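Local coordinates for protein putative thioesterase (Novosphingobium aromaticivorans, PDB 3CJY) that binds a calcium ion and probably hydrolyses acyl-CoA thioesters, as a putative thioesterase built of two hotdog domains, at residues 40-45 / 177-182; 47-52 / 105-110; 76-81 / 88-93. All coordinates share one frame; numbering follows the deposited sequence. Where two conformers were deposited one is given.

Contact 1 of 3, residues 40-45 / 177-182; sequences SMALAL and DAASLA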
ATOM      1  N   SER A  40      -4.320  15.375   1.191  1.00 14.04           N
ATOM      2  CA  SER A  40      -5.374  14.643   1.900  1.00 14.97           C
ATOM      3  C   SER A  40      -4.721  13.621   2.842  1.00 14.57           C
ATOM      4  O   SER A  40      -5.111  13.509   4.014  1.00 15.07           O
ATOM      5  CB  SER A  40      -6.322  13.948   0.931  1.00 14.79           C
ATOM      6  OG  SER A  40      -7.126  14.936   0.288  1.00 15.70           O
HETATM    7  N   MSE A  41      -3.782  12.869   2.291  1.00 14.61           N
HETATM    8  CA  MSE A  41      -3.055  11.886   3.086  0.50 13.98           C
HETATM    9  C   MSE A  41      -2.316  12.575   4.235  1.00 14.56           C
HETATM   10  O   MSE A  41      -2.448  12.173   5.413  1.00 15.08           O
HETATM   11  CB  MSE A  41      -2.095  11.033   2.270  0.50 14.39           C
HETATM   12  CG  MSE A  41      -1.234  10.216   3.208  0.50 12.82           C
HETATM   13 SE   MSE A  41      -2.214   8.777   4.174  0.38 13.65          SE
HETATM   14  CE  MSE A  41      -2.188   7.523   2.707  0.50 10.52           C
ATOM     15  N   ALA A  42      -1.607  13.651   3.936  1.00 14.04           N
ATOM     16  CA  ALA A  42      -0.873  14.418   4.951  1.00 13.81           C
ATOM     17  C   ALA A  42      -1.765  14.832   6.108  1.00 13.64           C
ATOM     18  O   ALA A  42      -1.409  14.713   7.276  1.00 14.83           O
ATOM     19  CB  ALA A  42      -0.217  15.637   4.329  1.00 13.50           C
ATOM     20  N   LEU A  43      -2.951  15.339   5.765  1.00 13.68           N
ATOM     21  CA  LEU A  43      -3.930  15.829   6.737  1.00 13.79           C
ATOM     22  C   LEU A  43      -4.473  14.690   7.568  1.00 14.35           C
ATOM     23  O   LEU A  43      -4.643  14.798   8.773  1.00 15.68           O
ATOM     24  CB  LEU A  43      -5.049  16.593   6.011  1.00 13.89           C
ATOM     25  CG  LEU A  43      -4.745  18.024   5.543  1.00 13.08           C
ATOM     26  CD1 LEU A  43      -5.627  18.510   4.379  1.00 14.09           C
ATOM     27  CD2 LEU A  43      -4.830  18.998   6.735  1.00 13.72           C
ATOM     28  N   ALA A  44      -4.721  13.578   6.910  1.00 15.29           N
ATOM     29  CA  ALA A  44      -5.263  12.411   7.630  1.00 15.73           C
ATOM     30  C   ALA A  44      -4.223  11.933   8.652  1.00 15.44           C
ATOM     31  O   ALA A  44      -4.536  11.629   9.839  1.00 15.02           O
ATOM     32  CB  ALA A  44      -5.637  11.319   6.634  1.00 14.64           C
ATOM     33  N   LEU A  45      -2.966  11.881   8.219  1.00 15.38           N
ATOM     34  CA  LEU A  45      -1.917  11.431   9.105  1.00 16.15           C
ATOM     35  C   LEU A  45      -1.637  12.403  10.227  1.00 16.23           C
ATOM     36  O   LEU A  45      -1.302  12.004  11.341  1.00 17.34           O
ATOM     37  CB  LEU A  45      -0.634  11.187   8.342  1.00 15.57           C
ATOM     38  CG  LEU A  45      -0.630  10.151   7.214  1.00 18.33           C
ATOM     39  CD1 LEU A  45       0.755  10.171   6.542  1.00 17.69           C
ATOM     40  CD2 LEU A  45      -0.989   8.775   7.757  1.00 23.14           C
ATOM     41  N   ASP A 177       9.012  15.953   7.152  1.00 16.20           N
ATOM     42  CA  ASP A 177       8.165  15.257   8.108  1.00 17.12           C
ATOM     43  C   ASP A 177       7.117  14.378   7.413  1.00 16.80           C
ATOM     44  O   ASP A 177       7.085  14.284   6.173  1.00 15.60           O
ATOM     45  CB  ASP A 177       7.511  16.229   9.111  1.00 18.02           C
ATOM     46  CG  ASP A 177       6.599  17.259   8.456  1.00 20.56           C
ATOM     47  OD1 ASP A 177       6.332  17.215   7.234  1.00 21.13           O
ATOM     48  OD2 ASP A 177       6.163  18.167   9.178  1.00 24.88           O
ATOM     49  N   ALA A 178       6.213  13.781   8.201  1.00 16.58           N
ATOM     50  CA  ALA A 178       5.220  12.847   7.667  1.00 16.45           C
ATOM     51  C   ALA A 178       4.327  13.526   6.595  1.00 15.82           C
ATOM     52  O   ALA A 178       4.048  12.932   5.527  1.00 15.47           O
ATOM     53  CB  ALA A 178       4.415  12.269   8.776  1.00 16.93           C
ATOM     54  N   ALA A 179       3.978  14.781   6.867  1.00 16.06           N
ATOM     55  CA  ALA A 179       3.120  15.573   5.960  1.00 15.58           C
ATOM     56  C   ALA A 179       3.824  15.770   4.620  1.00 15.07           C
ATOM     57  O   ALA A 179       3.267  15.477   3.539  1.00 15.58           O
ATOM     58  CB  ALA A 179       2.745  16.897   6.560  1.00 15.65           C
ATOM     59  N   SER A 180       5.073  16.196   4.682  1.00 14.70           N
ATOM     60  CA  SER A 180       5.860  16.412   3.472  1.00 14.77           C
ATOM     61  C   SER A 180       6.022  15.131   2.679  1.00 14.73           C
ATOM     62  O   SER A 180       5.898  15.122   1.483  1.00 15.82           O
ATOM     63  CB  SER A 180       7.253  17.010   3.779  1.00 16.11           C
ATOM     64  OG  SER A 180       7.102  18.332   4.277  1.00 17.84           O
ATOM     65  N   LEU A 181       6.334  14.040   3.367  1.00 14.30           N
ATOM     66  CA  LEU A 181       6.523  12.731   2.703  1.00 13.98           C
ATOM     67  C   LEU A 181       5.197  12.240   2.022  1.00 14.90           C
ATOM     68  O   LEU A 181       5.189  11.774   0.897  1.00 14.87           O
ATOM     69  CB  LEU A 181       7.078  11.725   3.722  1.00 14.68           C
ATOM     70  CG  LEU A 181       8.491  12.024   4.257  1.00 16.17           C
ATOM     71  CD1 LEU A 181       8.816  11.137   5.446  1.00 18.34           C
ATOM     72  CD2 LEU A 181       9.536  11.925   3.114  1.00 16.28           C
ATOM     73  N   ALA A 182       4.068  12.433   2.713  1.00 14.17           N
ATOM     74  CA  ALA A 182       2.790  12.046   2.165  1.00 14.71           C
ATOM     75  C   ALA A 182       2.549  12.835   0.871  1.00 14.57           C
ATOM     76  O   ALA A 182       2.053  12.315  -0.102  1.00 13.97           O
ATOM     77  CB  ALA A 182       1.648  12.302   3.175  1.00 13.11           C
TER
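Ala42 and Ala182 meet where two helices run almost antiparallel, and each brings only a methyl to the interface. The small side chains let the segment axes come within 8.0 Å of each other, at 154° between their N-to-C directions. The alpha carbons of Ala42 and Ala179 are then just 4.3 Å apart, and backbone becomes part of the packing surface: CB of Ala42 lies 3.6 Å from the carbonyl O of Ala179, while CB of Ala182 sits 3.6 Å from the amide N of Ala42. The methyl of Ala182 is shared by three residues of the other helix. Its CB is touched by CG of Met41, a selenomethionine in this crystal, at 3.6 Å, by CB of Ala42 at 4.0 Å and by the CD1 branch of Leu45. In Met41 CG stands anti to the backbone N (chi1 171°), which brings it up against this methyl; the chain then bends at chi2 and chi3 and carries the selenium away from helix 178-185. The side chains meet one another through carbon alone, packed also against backbone N and O.

In the next shell, strand 203-211 lies against both partners, with Leu209 touching Leu45 as well as Ala182, and Asn207 touching Met41. Leu61 of strand 56-63 also packs on Met41, while Phe6 and Ala5 of the N-terminal loop reach Ala42 and Ala179 respectively. Helix 178-185 is started by Asp177 at its N-cap, whose OD1 accepts from Ser180 N at 3.0 Å in a nearly straight bond. Ser180 OG in turn bonds to Pro175 O. Lined here by alanines, the interface joins helix 37-52 of the N-terminal thioesterase domain to a helix of the C-terminal one, side by side as in double-hotdog chains.

Contact 2 of 3, residues 47-52 / 105-110; sequences VAAETV and ISLGMR. With CA (calcium ion), chain B.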
ATOM      1  N   VAL A  47      -3.857  14.577  11.676  1.00 16.26           N
ATOM      2  CA  VAL A  47      -4.955  14.553  12.669  1.00 15.09           C
ATOM      3  C   VAL A  47      -4.902  13.269  13.515  1.00 14.85           C
ATOM      4  O   VAL A  47      -5.208  13.281  14.711  1.00 15.12           O
ATOM      5  CB  VAL A  47      -6.364  14.816  12.032  1.00 14.81           C
ATOM      6  CG1 VAL A  47      -6.358  16.188  11.400  1.00 14.48           C
ATOM      7  CG2 VAL A  47      -6.818  13.729  11.016  1.00 12.90           C
ATOM      8  N   ALA A  48      -4.496  12.175  12.889  1.00 15.16           N
ATOM      9  CA  ALA A  48      -4.356  10.877  13.581  1.00 15.29           C
ATOM     10  C   ALA A  48      -3.245  10.980  14.624  1.00 15.92           C
ATOM     11  O   ALA A  48      -3.441  10.632  15.789  1.00 17.16           O
ATOM     12  CB  ALA A  48      -4.057   9.723  12.590  1.00 14.91           C
ATOM     13  N   ALA A  49      -2.094  11.496  14.223  1.00 16.80           N
ATOM     14  CA  ALA A  49      -0.956  11.619  15.156  1.00 17.28           C
ATOM     15  C   ALA A  49      -1.289  12.594  16.292  1.00 18.05           C
ATOM     16  O   ALA A  49      -0.961  12.367  17.464  1.00 16.70           O
ATOM     17  CB  ALA A  49       0.289  12.058  14.410  1.00 16.55           C
ATOM     18  N   GLU A  50      -2.014  13.641  15.943  1.00 18.85           N
ATOM     19  CA  GLU A  50      -2.357  14.702  16.912  1.00 19.64           C
ATOM     20  C   GLU A  50      -3.388  14.163  17.915  1.00 18.96           C
ATOM     21  O   GLU A  50      -3.361  14.460  19.116  1.00 19.65           O
ATOM     22  CB  GLU A  50      -2.873  15.929  16.132  1.00 20.82           C
ATOM     23  CG  GLU A  50      -2.314  17.285  16.575  1.00 27.08           C
ATOM     24  CD  GLU A  50      -3.139  17.936  17.615  1.00 33.03           C
ATOM     25  OE1 GLU A  50      -4.324  17.541  17.716  1.00 37.37           O
ATOM     26  OE2 GLU A  50      -2.620  18.837  18.320  1.00 37.34           O
ATOM     27  N   THR A  51      -4.303  13.347  17.426  1.00 18.01           N
ATOM     28  CA  THR A  51      -5.334  12.769  18.294  1.00 16.97           C
ATOM     29  C   THR A  51      -4.748  11.669  19.153  1.00 17.28           C
ATOM     30  O   THR A  51      -5.000  11.625  20.338  1.00 17.06           O
ATOM     31  CB  THR A  51      -6.473  12.184  17.472  1.00 17.54           C
ATOM     32  OG1 THR A  51      -7.113  13.248  16.779  1.00 15.28           O
ATOM     33  CG2 THR A  51      -7.476  11.450  18.351  1.00 15.37           C
ATOM     34  N   VAL A  52      -3.907  10.821  18.582  1.00 17.06           N
ATOM     35  CA  VAL A  52      -3.346   9.687  19.324  1.00 18.61           C
ATOM     36  C   VAL A  52      -2.121  10.046  20.172  1.00 18.43           C
ATOM     37  O   VAL A  52      -1.868   9.432  21.204  1.00 19.62           O
ATOM     38  CB  VAL A  52      -3.056   8.494  18.376  1.00 18.65           C
ATOM     39  CG1 VAL A  52      -2.211   7.497  19.041  1.00 21.19           C
ATOM     40  CG2 VAL A  52      -4.378   7.858  17.930  1.00 21.48           C
ATOM     41  N   ILE A 105      -4.892   4.047   9.641  1.00 15.38           N
ATOM     42  CA  ILE A 105      -3.564   4.488  10.042  1.00 15.55           C
ATOM     43  C   ILE A 105      -3.075   3.775  11.308  1.00 14.57           C
ATOM     44  O   ILE A 105      -3.842   3.567  12.264  1.00 15.12           O
ATOM     45  CB  ILE A 105      -3.609   6.022  10.334  1.00 15.19           C
ATOM     46  CG1 ILE A 105      -4.109   6.794   9.097  1.00 17.69           C
ATOM     47  CG2 ILE A 105      -2.227   6.549  10.786  1.00 15.27           C
ATOM     48  CD1 ILE A 105      -4.360   8.236   9.313  1.00 21.57           C
ATOM     49  N   SER A 106      -1.817   3.343  11.265  1.00 15.62           N
ATOM     50  CA  SER A 106      -1.146   2.719  12.406  1.00 16.10           C
ATOM     51  C   SER A 106      -0.132   3.717  12.926  1.00 15.02           C
ATOM     52  O   SER A 106       0.552   4.370  12.152  1.00 14.70           O
ATOM     53  CB  SER A 106      -0.370   1.454  12.017  1.00 16.79           C
ATOM     54  OG  SER A 106      -1.231   0.526  11.432  1.00 22.30           O
ATOM     55  N   LEU A 107      -0.065   3.794  14.252  1.00 15.60           N
ATOM     56  CA  LEU A 107       0.806   4.734  14.957  1.00 16.21           C
ATOM     57  C   LEU A 107       1.569   4.024  16.047  1.00 16.69           C
ATOM     58  O   LEU A 107       1.083   3.081  16.629  1.00 17.48           O
ATOM     59  CB  LEU A 107       0.001   5.900  15.537  1.00 16.83           C
ATOM     60  CG  LEU A 107      -0.913   6.603  14.530  1.00 16.95           C
ATOM     61  CD1 LEU A 107      -2.351   6.055  14.654  1.00 12.74           C
ATOM     62  CD2 LEU A 107      -0.903   8.113  14.728  1.00 14.72           C
ATOM     63  N   GLY A 108       2.786   4.476  16.273  1.00 17.60           N
ATOM     64  CA  GLY A 108       3.603   3.896  17.325  1.00 18.52           C
ATOM     65  C   GLY A 108       5.052   4.244  17.174  1.00 19.44           C
ATOM     66  O   GLY A 108       5.517   4.712  16.124  1.00 19.31           O
HETATM   67  N   MSE A 109       5.770   3.978  18.244  1.00 20.91           N
HETATM   68  CA  MSE A 109       7.177   4.247  18.271  1.00 21.93           C
HETATM   69  C   MSE A 109       7.680   3.548  19.519  1.00 22.53           C
HETATM   70  O   MSE A 109       7.316   3.906  20.638  1.00 23.86           O
HETATM   71  CB  MSE A 109       7.419   5.761  18.299  1.00 23.22           C
HETATM   72  CG  MSE A 109       8.874   6.111  18.031  1.00 26.40           C
HETATM   73 SE   MSE A 109       9.383   7.999  18.359  0.75 35.15          SE
HETATM   74  CE  MSE A 109       8.560   8.178  20.141  1.00 34.20           C
ATOM     75  N   ARG A 110       8.448   2.495  19.309  1.00 21.67           N
ATOM     76  CA  ARG A 110       8.939   1.651  20.396  1.00 21.61           C
ATOM     77  C   ARG A 110      10.412   1.875  20.722  1.00 21.47           C
ATOM     78  O   ARG A 110      11.231   2.068  19.846  1.00 22.40           O
ATOM     79  CB  ARG A 110       8.677   0.222  20.018  1.00 20.54           C
ATOM     80  CG  ARG A 110       7.223   0.012  19.715  1.00 22.15           C
ATOM     81  CD  ARG A 110       7.050  -1.273  19.008  1.00 21.63           C
ATOM     82  NE  ARG A 110       7.265  -2.417  19.869  1.00 21.79           N
ATOM     83  CZ  ARG A 110       7.556  -3.632  19.425  1.00 22.79           C
ATOM     84  NH1 ARG A 110       7.742  -3.823  18.137  1.00 25.68           N
ATOM     85  NH2 ARG A 110       7.705  -4.653  20.274  1.00 22.81           N
TER
HETATM   86 CA    CA B 259      -6.087  12.256  22.304  0.50 21.51          CA
HETATM   87  O   HOH W   1      -7.046  10.168  22.301  1.00 43.10           O
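Leu107 pushes its CD2 methyl against the backbone of the helix itself, 3.5 Å from CA of Ala49, rather than meeting only side chains. The alanines at 48 and 49 make this approach possible: the methyl lies against the peptide link that joins them, 4.1 Å from either CB. Chi2 of Leu107 stands at an unusual 97°, and its other branch, CD1, is directed to CG2 of Val52 one turn further on. Two residues earlier on the strand, Ile105 extends its CD1 to CB of Ala48 at 3.6 Å, with CG2 at the flank of the same methyl. Ile105 and Leu107, alternate residues of the strand, both turn to the helix and span it from Ala48 to Val52; the segment axes make an angle of 43°.

At the helix end, the carbonyl O of Thr51 binds the calcium ion at 2.3 Å, with a water, Asp14 OD1 and another atom from elsewhere in the structure among its other ligands. The Thr51 hydroxyl folds back on its own helix and donates to Val47 O at 2.8 Å; that oxygen also takes Thr51 N, from the opposite face of its carbonyl plane. Tyr17 bonds to the same hydroxyl. Beyond the strand, Arg110 bonds to Leu257 O and Gly232 O of the second subunit. A long helix laid on the concave face of an antiparallel sheet is the signature of the hotdog fold, here with calcium at the helix C-terminus.

Contact 3 of 3, residues 76-81 / 88-93; sequences TVEVLQ and QARVAG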
ATOM      1  N   THR A  76     -12.646  13.539  10.734  1.00 16.53           N
ATOM      2  CA  THR A  76     -13.079  12.885  11.957  1.00 16.88           C
ATOM      3  C   THR A  76     -12.215  11.653  12.208  1.00 16.09           C
ATOM      4  O   THR A  76     -12.053  10.802  11.346  1.00 15.76           O
ATOM      5  CB  THR A  76     -14.554  12.516  11.906  1.00 17.32           C
ATOM      6  OG1 THR A  76     -15.317  13.683  11.584  1.00 21.73           O
ATOM      7  CG2 THR A  76     -15.037  11.993  13.262  1.00 18.44           C
ATOM      8  N   VAL A  77     -11.673  11.597  13.408  1.00 16.24           N
ATOM      9  CA  VAL A  77     -10.782  10.517  13.841  1.00 16.35           C
ATOM     10  C   VAL A  77     -11.420   9.560  14.828  1.00 17.02           C
ATOM     11  O   VAL A  77     -12.005   9.985  15.826  1.00 16.66           O
ATOM     12  CB  VAL A  77      -9.552  11.072  14.549  1.00 16.01           C
ATOM     13  CG1 VAL A  77      -8.549   9.959  14.863  1.00 15.59           C
ATOM     14  CG2 VAL A  77      -8.886  12.173  13.733  1.00 17.26           C
ATOM     15  N   GLU A  78     -11.318   8.269  14.516  1.00 17.59           N
ATOM     16  CA  GLU A  78     -11.769   7.207  15.392  1.00 19.18           C
ATOM     17  C   GLU A  78     -10.568   6.367  15.787  1.00 18.83           C
ATOM     18  O   GLU A  78      -9.902   5.797  14.937  1.00 19.81           O
ATOM     19  CB  GLU A  78     -12.767   6.308  14.666  1.00 19.74           C
ATOM     20  CG  GLU A  78     -13.232   5.118  15.487  1.00 24.03           C
ATOM     21  CD  GLU A  78     -14.157   4.182  14.695  1.00 28.97           C
ATOM     22  OE1 GLU A  78     -14.077   4.146  13.450  1.00 33.66           O
ATOM     23  OE2 GLU A  78     -14.948   3.449  15.326  1.00 33.10           O
ATOM     24  N   VAL A  79     -10.339   6.232  17.085  1.00 19.25           N
ATOM     25  CA  VAL A  79      -9.252   5.418  17.577  1.00 20.15           C
ATOM     26  C   VAL A  79      -9.802   4.011  17.834  1.00 20.98           C
ATOM     27  O   VAL A  79     -10.693   3.794  18.671  1.00 19.94           O
ATOM     28  CB  VAL A  79      -8.615   6.026  18.853  1.00 20.19           C
ATOM     29  CG1 VAL A  79      -7.480   5.154  19.319  1.00 19.75           C
ATOM     30  CG2 VAL A  79      -8.156   7.466  18.582  1.00 22.60           C
ATOM     31  N   LEU A  80      -9.281   3.052  17.095  1.00 22.73           N
ATOM     32  CA  LEU A  80      -9.728   1.664  17.205  1.00 25.10           C
ATOM     33  C   LEU A  80      -8.975   0.969  18.346  1.00 27.69           C
ATOM     34  O   LEU A  80      -9.477   0.034  18.955  1.00 29.75           O
ATOM     35  CB  LEU A  80      -9.511   0.904  15.902  1.00 24.40           C
ATOM     36  CG  LEU A  80     -10.141   1.473  14.651  1.00 23.63           C
ATOM     37  CD1 LEU A  80      -9.813   0.580  13.445  1.00 23.58           C
ATOM     38  CD2 LEU A  80     -11.664   1.643  14.789  1.00 21.81           C
ATOM     39  N   GLN A  81      -7.794   1.469  18.654  1.00 30.04           N
ATOM     40  CA  GLN A  81      -6.978   0.922  19.755  1.00 31.80           C
ATOM     41  C   GLN A  81      -5.741   1.750  20.052  1.00 32.35           C
ATOM     42  O   GLN A  81      -5.142   2.328  19.159  1.00 31.90           O
ATOM     43  CB  GLN A  81      -6.552  -0.508  19.457  1.00 32.48           C
ATOM     44  CG  GLN A  81      -5.639  -0.612  18.276  1.00 34.86           C
ATOM     45  CD  GLN A  81      -5.004  -1.972  18.172  1.00 38.70           C
ATOM     46  OE1 GLN A  81      -4.520  -2.516  19.169  1.00 42.58           O
ATOM     47  NE2 GLN A  81      -4.971  -2.524  16.961  1.00 39.45           N
ATOM     48  N   GLN A  88      -4.069   2.308  16.529  1.00 23.01           N
ATOM     49  CA  GLN A  88      -4.722   2.315  15.227  1.00 23.20           C
ATOM     50  C   GLN A  88      -5.904   3.225  15.215  1.00 22.08           C
ATOM     51  O   GLN A  88      -6.650   3.325  16.194  1.00 22.91           O
ATOM     52  CB  GLN A  88      -5.110   0.935  14.820  1.00 23.37           C
ATOM     53  CG  GLN A  88      -3.852   0.133  14.625  1.00 27.37           C
ATOM     54  CD  GLN A  88      -4.157  -1.173  14.074  1.00 29.37           C
ATOM     55  OE1 GLN A  88      -5.126  -1.759  14.526  1.00 35.23           O
ATOM     56  NE2 GLN A  88      -3.372  -1.662  13.072  1.00 28.79           N
ATOM     57  N   ALA A  89      -6.047   3.922  14.099  1.00 19.52           N
ATOM     58  CA  ALA A  89      -7.132   4.888  13.939  1.00 17.61           C
ATOM     59  C   ALA A  89      -7.673   4.832  12.532  1.00 17.22           C
ATOM     60  O   ALA A  89      -7.043   4.273  11.642  1.00 16.60           O
ATOM     61  CB  ALA A  89      -6.608   6.280  14.169  1.00 17.92           C
ATOM     62  N   ARG A  90      -8.882   5.354  12.400  1.00 16.66           N
ATOM     63  CA  ARG A  90      -9.509   5.605  11.117  1.00 16.44           C
ATOM     64  C   ARG A  90      -9.850   7.097  11.034  1.00 16.51           C
ATOM     65  O   ARG A  90     -10.280   7.691  12.020  1.00 17.66           O
ATOM     66  CB  ARG A  90     -10.782   4.805  10.980  1.00 18.59           C
ATOM     67  CG  ARG A  90     -10.529   3.349  10.855  1.00 20.43           C
ATOM     68  CD  ARG A  90     -11.745   2.657  10.254  1.00 26.07           C
ATOM     69  NE  ARG A  90     -12.856   2.703  11.174  1.00 30.83           N
ATOM     70  CZ  ARG A  90     -13.806   1.773  11.193  1.00 34.81           C
ATOM     71  NH1 ARG A  90     -13.740   0.741  10.352  1.00 32.09           N
ATOM     72  NH2 ARG A  90     -14.793   1.854  12.076  1.00 36.22           N
ATOM     73  N   VAL A  91      -9.680   7.666   9.858  1.00 16.16           N
ATOM     74  CA  VAL A  91      -9.959   9.059   9.593  1.00 15.87           C
ATOM     75  C   VAL A  91     -10.834   9.202   8.375  1.00 16.39           C
ATOM     76  O   VAL A  91     -10.494   8.768   7.308  1.00 16.67           O
ATOM     77  CB  VAL A  91      -8.692   9.913   9.361  1.00 15.70           C
ATOM     78  CG1 VAL A  91      -9.090  11.390   9.135  1.00 16.22           C
ATOM     79  CG2 VAL A  91      -7.687   9.774  10.542  1.00 15.66           C
ATOM     80  N   ALA A  92     -11.966   9.857   8.579  1.00 15.31           N
ATOM     81  CA  ALA A  92     -12.899  10.127   7.511  1.00 15.29           C
ATOM     82  C   ALA A  92     -12.834  11.604   7.159  1.00 16.00           C
ATOM     83  O   ALA A  92     -12.879  12.493   8.045  1.00 15.80           O
ATOM     84  CB  ALA A  92     -14.347   9.769   7.932  1.00 16.36           C
ATOM     85  N   GLY A  93     -12.796  11.847   5.861  1.00 15.17           N
ATOM     86  CA  GLY A  93     -12.874  13.193   5.328  1.00 15.25           C
ATOM     87  C   GLY A  93     -14.220  13.379   4.673  1.00 15.24           C
ATOM     88  O   GLY A  93     -14.717  12.516   3.924  1.00 15.60           O
TER
HETATM   89  O   HOH W   2     -15.418  13.752   8.525  1.00 20.35           O
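Strands 76-79 and 88-93 run antiparallel, with Thr76 opposite Ala92 and Glu78 opposite Arg90 as hydrogen-bonded pairs. Val77-Val91 and Val79-Ala89 are the non-hydrogen-bonded pairs between and beyond them. The ladder then slips by one residue: Leu80 N and Gln81 N both donate to Gln88 O, at 2.8 Å and 3.3 Å, a classic beta bulge at the corner where the chain turns. On the face of Val77 and Val91, the valine CG2 methyls touch at 4.2 Å and both side chains reach Val47 of helix 37-52, the hotdog's central helix. The other face is largely polar. Arg90 meets Glu78 side-on, NH2 and NE both donating to OE1, at 2.8 Å and 3.0 Å; this oxygen lies in the guanidinium plane, although carboxylate and guanidinium are turned 38° apart. Leu80 crosses Arg90, laying CD2 over the guanidinium face. An alanine at Arg90 would probably leave the Glu78 carboxylate without its charged mate and Leu80 without the chain it crosses. Past the bulge, Gln81 NE2 donates to Gln88 OE1 at 2.6 Å from above its carbonyl plane, the two amides turned 78°, while Gln88 NE2 bonds to Phe63 O of the second subunit.

After short N-terminal strands the chain enters helix 37-52, which serves two contacts in succession: residues 40-45 in contact 1, then 47-52 in contact 2. More strands follow, and 76-81 turns back to pair with 88-93, closing the short hairpin loop of contact 3. The next strand brings 105-110 to the helix and closes contact 2 around that hairpin; much later 177-182 closes contact 1 around both, so the three loops nest without crossing. Strands 87-95 and 98-107 are neighbours, joining contacts 2 and 3 through Ala89 and Ile105. Ile105 also packs on Leu45, passing from contact 2 into contact 1, where the N-terminal domain meets the C-terminal one.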